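PDB 3FDJ: DegV family protein from Eubacterium eligens, which is of unknown function but probably binds a long-chain fatty acid, as characterised members of the DegV family do. Local coordinates for residues A[154-160]-A[184-190]; A[166-170]-A[263-267]. All coordinates share one frame; numbering follows the deposited sequence.

Along the chain, residues 154-160 come first and lie on strand 153-159. Helix 163-167 follows at once, and residues 166-170 span its end and the loop beyond. The chain then reaches 184-190, where contact 1 closes a short loop containing two helices. Contact 2 closes much later, at 263-267, near the end of helix 260-266. The segments alternate, so the two loops cross. Contact 1 pairs two strands inside the sheet, while contact 2 ties the helix ends at 163-167 and 260-266. The two contacts also touch, where L159 CD2 packs 3.6 Å from A266 O. After helix 260-266 the chain forms strand 271-276, which pairs with strand 153-159 beside contact 1.

Contact 1 of 2, residues A[154-160]-A[184-190]; sequences RLFCSLK and ISVIGTA. With NA (sodium ion), chain E.
T189 meets R154, L155 and F156 where strands 153-159 and 184-190 run antiparallel in the mixed six-stranded sheet. These are two inner strands. Strand 271-276 lies beyond the first and strand 196-203 beyond the second. The T189 hydroxyl is gripped twice. T189 OG1 donates to L155 O, 2.7 Å away, nearly in line with the carbonyl bond (C=O...donor angle 164°). It also accepts from R154 NH2, which lies 3.0 Å from T189 OG1. OG1 meets the guanidinium at its edge, 15° out of the plane. With OG1 opposite the backbone N (chi1 -171°), the hydroxyl points across to the neighbouring strand. The F156 side chain runs alongside T189 and brings CE1 to 3.6 Å from T189 OG1, while its CZ lies over one face of the R154 guanidinium, toward the rim. Water 1 accepts from R154 NE and L155 N and donates to A190 O.

C157 pairs with G188, a hydrogen-bonded pair of the ladder. C157 N donates to G188 O at 2.9 Å, and G188 N returns a bond to C157 O. L159 and V186 repeat this exchange two residues on. On the face away from T189, C157 SG rests against the backbone of G188, 3.8 Å from G188 CA. It also touches L196 of the next strand.

S185 works at the other end. Its CB lies 3.4 Å from S158 OG. Water 2 is hydrogen-bonded to both hydroxyls, S158 OG and S185 OG. Beyond this, where the first strand gives way to a loop, the chain meets a sodium ion. It takes K160 O at 2.6 Å, I184 O at 2.4 Å, waters 3 and 4, and A179 O.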
loop_
_atom_site.group_PDB
_atom_site.type_symbol
_atom_site.label_atom_id
_atom_site.label_comp_id
_atom_site.label_asym_id
_atom_site.label_seq_id
_atom_site.Cartn_x
_atom_site.Cartn_y
_atom_site.Cartn_z
ATOM N N ARG A 154 -11.041 -3.639 1.770
ATOM C CA ARG A 154 -11.063 -2.282 2.270
ATOM C C ARG A 154 -9.736 -1.935 2.901
ATOM O O ARG A 154 -8.970 -2.826 3.274
ATOM C CB ARG A 154 -12.137 -2.109 3.327
ATOM C CG ARG A 154 -13.570 -2.239 2.802
ATOM C CD ARG A 154 -13.993 -1.106 1.851
ATOM N NE ARG A 154 -13.865 0.213 2.465
ATOM C CZ ARG A 154 -14.749 0.811 3.258
ATOM N NH1 ARG A 154 -15.913 0.238 3.550
ATOM N NH2 ARG A 154 -14.475 2.031 3.743
ATOM N N LEU A 155 -9.489 -0.640 3.039
ATOM C CA LEU A 155 -8.323 -0.142 3.729
ATOM C C LEU A 155 -8.714 0.933 4.723
ATOM O O LEU A 155 -9.508 1.820 4.405
ATOM C CB LEU A 155 -7.306 0.433 2.736
ATOM C CG LEU A 155 -6.043 1.043 3.362
ATOM C CD1 LEU A 155 -4.825 0.745 2.475
ATOM C CD2 LEU A 155 -6.189 2.523 3.597
ATOM N N PHE A 156 -8.113 0.877 5.903
ATOM C CA PHE A 156 -8.235 1.936 6.885
ATOM C C PHE A 156 -6.847 2.312 7.380
ATOM O O PHE A 156 -5.919 1.475 7.384
ATOM C CB PHE A 156 -9.103 1.486 8.063
ATOM C CG PHE A 156 -10.507 1.149 7.683
ATOM C CD1 PHE A 156 -11.454 2.161 7.480
ATOM C CD2 PHE A 156 -10.889 -0.172 7.480
ATOM C CE1 PHE A 156 -12.746 1.854 7.083
ATOM C CE2 PHE A 156 -12.193 -0.476 7.104
ATOM C CZ PHE A 156 -13.115 0.532 6.896
ATOM N N CYS A 157 -6.693 3.556 7.813
ATOM C CA CYS A 157 -5.417 3.998 8.336
ATOM C C CYS A 157 -5.632 4.891 9.543
ATOM O O CYS A 157 -6.703 5.450 9.722
ATOM C CB CYS A 157 -4.598 4.713 7.269
ATOM S SG CYS A 157 -5.336 6.190 6.644
ATOM N N SER A 158 -4.607 4.990 10.367
ATOM C CA SER A 158 -4.557 5.988 11.430
ATOM C C SER A 158 -3.193 6.664 11.395
ATOM O O SER A 158 -2.153 6.005 11.555
ATOM C CB SER A 158 -4.803 5.326 12.778
ATOM O OG SER A 158 -4.845 6.313 13.799
ATOM N N LEU A 159 -3.188 7.967 11.158
ATOM C CA LEU A 159 -1.971 8.729 10.953
ATOM C C LEU A 159 -1.787 9.787 12.037
ATOM O O LEU A 159 -2.705 10.547 12.327
ATOM C CB LEU A 159 -1.992 9.378 9.574
ATOM C CG LEU A 159 -2.331 8.446 8.418
ATOM C CD1 LEU A 159 -2.233 9.194 7.088
ATOM C CD2 LEU A 159 -1.400 7.199 8.413
ATOM N N LYS A 160 -0.595 9.855 12.615
ATOM C CA LYS A 160 -0.294 10.809 13.665
ATOM C C LYS A 160 0.173 12.135 13.104
ATOM O O LYS A 160 0.173 13.152 13.813
ATOM C CB LYS A 160 0.775 10.243 14.613
ATOM C CG LYS A 160 0.347 8.932 15.265
ATOM C CD LYS A 160 1.234 8.559 16.449
ATOM C CE LYS A 160 0.712 7.300 17.145
ATOM N NZ LYS A 160 1.455 7.039 18.402
ATOM N N ILE A 184 -3.314 13.492 18.784
ATOM C CA ILE A 184 -4.433 13.300 17.881
ATOM C C ILE A 184 -3.958 12.622 16.602
ATOM O O ILE A 184 -3.010 13.081 15.975
ATOM C CB ILE A 184 -5.140 14.639 17.506
ATOM C CG1 ILE A 184 -5.675 15.316 18.749
ATOM C CG2 ILE A 184 -6.314 14.382 16.544
ATOM C CD1 ILE A 184 -6.639 14.432 19.566
ATOM N N SER A 185 -4.655 11.546 16.227
ATOM C CA SER A 185 -4.498 10.899 14.932
ATOM C C SER A 185 -5.714 11.120 14.058
ATOM O O SER A 185 -6.803 11.352 14.567
ATOM C CB SER A 185 -4.339 9.403 15.135
ATOM O OG SER A 185 -3.164 9.123 15.864
ATOM N N VAL A 186 -5.522 11.030 12.746
ATOM C CA VAL A 186 -6.609 11.057 11.782
ATOM C C VAL A 186 -6.810 9.672 11.240
ATOM O O VAL A 186 -5.838 8.994 10.846
ATOM C CB VAL A 186 -6.346 12.012 10.620
ATOM C CG1 VAL A 186 -7.419 11.854 9.503
ATOM C CG2 VAL A 186 -6.253 13.454 11.146
ATOM N N ILE A 187 -8.068 9.239 11.256
ATOM C CA ILE A 187 -8.452 7.942 10.718
ATOM C C ILE A 187 -8.974 8.145 9.294
ATOM O O ILE A 187 -9.796 9.030 9.036
ATOM C CB ILE A 187 -9.560 7.288 11.582
ATOM C CG1 ILE A 187 -9.087 7.093 13.016
ATOM C CG2 ILE A 187 -9.964 5.923 10.981
ATOM C CD1 ILE A 187 -10.242 6.654 13.967
ATOM N N GLY A 188 -8.477 7.349 8.362
ATOM C CA GLY A 188 -8.885 7.435 6.967
ATOM C C GLY A 188 -9.269 6.097 6.372
ATOM O O GLY A 188 -9.076 5.030 6.982
ATOM N N THR A 189 -9.861 6.166 5.190
ATOM C CA THR A 189 -10.088 4.988 4.366
ATOM C C THR A 189 -9.735 5.306 2.919
ATOM O O THR A 189 -9.688 6.473 2.515
ATOM C CB THR A 189 -11.554 4.485 4.506
ATOM O OG1 THR A 189 -11.711 3.208 3.863
ATOM C CG2 THR A 189 -12.552 5.495 3.941
ATOM N N ALA A 190 -9.462 4.263 2.135
ATOM C CA ALA A 190 -9.321 4.433 0.689
ATOM C C ALA A 190 -10.723 4.619 0.110
ATOM O O ALA A 190 -11.622 3.784 0.323
ATOM C CB ALA A 190 -8.587 3.223 0.068
HETATM NA NA NA E . -0.896 14.120 15.942
HETATM O O HOH W 1 -11.324 1.232 1.408
HETATM O O HOH W 2 -2.959 6.378 15.877
HETATM O O HOH W 3 -0.265 12.611 17.306
HETATM O O HOH W 4 1.143 15.056 16.340
#

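Contact 2 of 2, residues A[166-170]-A[263-267]; sequences AQNGR and SYYAE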
loop_
_atom_site.group_PDB
_atom_site.type_symbol
_atom_site.label_atom_id
_atom_site.label_comp_id
_atom_site.label_asym_id
_atom_site.label_seq_id
_atom_site.Cartn_x
_atom_site.Cartn_y
_atom_site.Cartn_z
ATOM N N ALA A 166 0.175 16.429 2.992
ATOM C CA ALA A 166 -0.312 17.783 2.780
ATOM C C ALA A 166 0.650 18.609 1.939
ATOM O O ALA A 166 0.204 19.301 1.024
ATOM C CB ALA A 166 -0.611 18.492 4.122
ATOM N N GLN A 167 1.958 18.525 2.202
ATOM C CA GLN A 167 2.893 19.362 1.444
ATOM C C GLN A 167 2.973 18.904 -0.003
ATOM O O GLN A 167 3.356 19.680 -0.860
ATOM C CB GLN A 167 4.290 19.409 2.075
ATOM C CG GLN A 167 5.123 18.157 1.887
ATOM C CD GLN A 167 6.566 18.322 2.345
ATOM O OE1 GLN A 167 7.298 19.189 1.841
ATOM N NE2 GLN A 167 6.997 17.468 3.271
ATOM N N ASN A 168 2.605 17.651 -0.263
ATOM C CA ASN A 168 2.570 17.121 -1.627
ATOM C C ASN A 168 1.192 17.166 -2.299
ATOM O O ASN A 168 1.000 16.569 -3.373
ATOM C CB ASN A 168 3.151 15.701 -1.642
ATOM C CG ASN A 168 4.665 15.699 -1.535
ATOM O OD1 ASN A 168 5.368 16.036 -2.501
ATOM N ND2 ASN A 168 5.175 15.351 -0.373
ATOM N N GLY A 169 0.249 17.880 -1.683
ATOM C CA GLY A 169 -1.084 18.077 -2.245
ATOM C C GLY A 169 -1.968 16.848 -2.238
ATOM O O GLY A 169 -2.906 16.759 -3.032
ATOM N N ARG A 170 -1.687 15.894 -1.355
ATOM C CA ARG A 170 -2.450 14.643 -1.357
ATOM C C ARG A 170 -3.538 14.541 -0.289
ATOM O O ARG A 170 -4.314 13.575 -0.278
ATOM C CB ARG A 170 -1.485 13.453 -1.337
ATOM C CG ARG A 170 -0.852 13.354 -2.714
ATOM C CD ARG A 170 0.335 12.480 -2.803
ATOM N NE ARG A 170 0.606 12.278 -4.226
ATOM C CZ ARG A 170 1.696 12.672 -4.877
ATOM N NH1 ARG A 170 1.789 12.440 -6.178
ATOM N NH2 ARG A 170 2.703 13.269 -4.248
ATOM N N SER A 263 6.228 4.673 4.570
ATOM C CA SER A 263 6.785 5.318 5.778
ATOM C C SER A 263 6.829 6.832 5.605
ATOM O O SER A 263 6.511 7.563 6.532
ATOM C CB SER A 263 8.165 4.759 6.138
ATOM O OG SER A 263 8.085 3.384 6.528
ATOM N N TYR A 264 7.156 7.292 4.399
ATOM C CA TYR A 264 7.184 8.728 4.117
ATOM C C TYR A 264 5.792 9.367 4.279
ATOM O O TYR A 264 5.663 10.390 4.940
ATOM C CB TYR A 264 7.769 9.002 2.716
ATOM C CG TYR A 264 7.708 10.444 2.308
ATOM C CD1 TYR A 264 8.643 11.349 2.799
ATOM C CD2 TYR A 264 6.706 10.923 1.470
ATOM C CE1 TYR A 264 8.576 12.691 2.480
ATOM C CE2 TYR A 264 6.649 12.296 1.118
ATOM C CZ TYR A 264 7.590 13.162 1.631
ATOM O OH TYR A 264 7.572 14.502 1.338
ATOM N N TYR A 265 4.774 8.759 3.682
ATOM C CA TYR A 265 3.440 9.352 3.644
ATOM C C TYR A 265 2.580 9.053 4.869
ATOM O O TYR A 265 1.762 9.895 5.263
ATOM C CB TYR A 265 2.714 8.953 2.353
ATOM C CG TYR A 265 3.123 9.786 1.158
ATOM C CD1 TYR A 265 2.913 11.173 1.150
ATOM C CD2 TYR A 265 3.745 9.208 0.038
ATOM C CE1 TYR A 265 3.294 11.954 0.059
ATOM C CE2 TYR A 265 4.112 9.986 -1.055
ATOM C CZ TYR A 265 3.876 11.344 -1.041
ATOM O OH TYR A 265 4.268 12.131 -2.099
ATOM N N ALA A 266 2.745 7.880 5.472
ATOM C CA ALA A 266 2.019 7.562 6.721
ATOM C C ALA A 266 2.661 8.184 7.957
ATOM O O ALA A 266 1.978 8.454 8.951
ATOM C CB ALA A 266 1.851 6.053 6.896
ATOM N N GLU A 267 3.969 8.394 7.881
ATOM C CA GLU A 267 4.800 9.027 8.920
ATOM C C GLU A 267 4.966 8.194 10.183
ATOM O O GLU A 267 4.280 7.203 10.395
ATOM C CB GLU A 267 4.358 10.461 9.216
ATOM C CG GLU A 267 4.505 11.327 7.977
ATOM C CD GLU A 267 4.464 12.818 8.248
ATOM O OE1 GLU A 267 5.169 13.282 9.181
ATOM O OE2 GLU A 267 3.761 13.522 7.481
#
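N168 reaches toward Y264 and Y265, and its side chain passes one hydroxyl before it ends at the other. CB comes first, 3.8 Å from Y265 OH and 4.1 Å from Y265 CE1. CG is anti to the carbonyl carbon (chi1 -76°), which carries the amide past the Y265 hydroxyl, with CG 3.6 Å from Y265 OH. OD1 lies a little farther from the same oxygen. ND2 reaches the edge of the Y264 ring, near its plane, and makes a weak hydrogen bond to Y264 OH at 3.1 Å, bent at the hydrogen (134°). The stronger partner of ND2 is N164 O, four residues back in helix 163-167.

N168 is the first residue beyond helix 163-167. The end is a Schellman motif with G169, at positive phi, as C-prime residue: G169 N bonds to A166 O, and R170 N to L165 O. The turn brings R170 obliquely across Y265. Its NH2 lies 2.9 Å from Y265 OH, with guanidinium and ring planes 71° apart, while NE bonds to M87 O.

Both hydroxyls have further partners, S58 OG for Y264 and T60 OG1 for Y265. These lie at strand 59-61, so the tyrosines join helix 260-266 to the other sheet of the chain. The two rings meet each other as well: Y264 CD2 stands 3.5 Å above the centre of the Y265 ring.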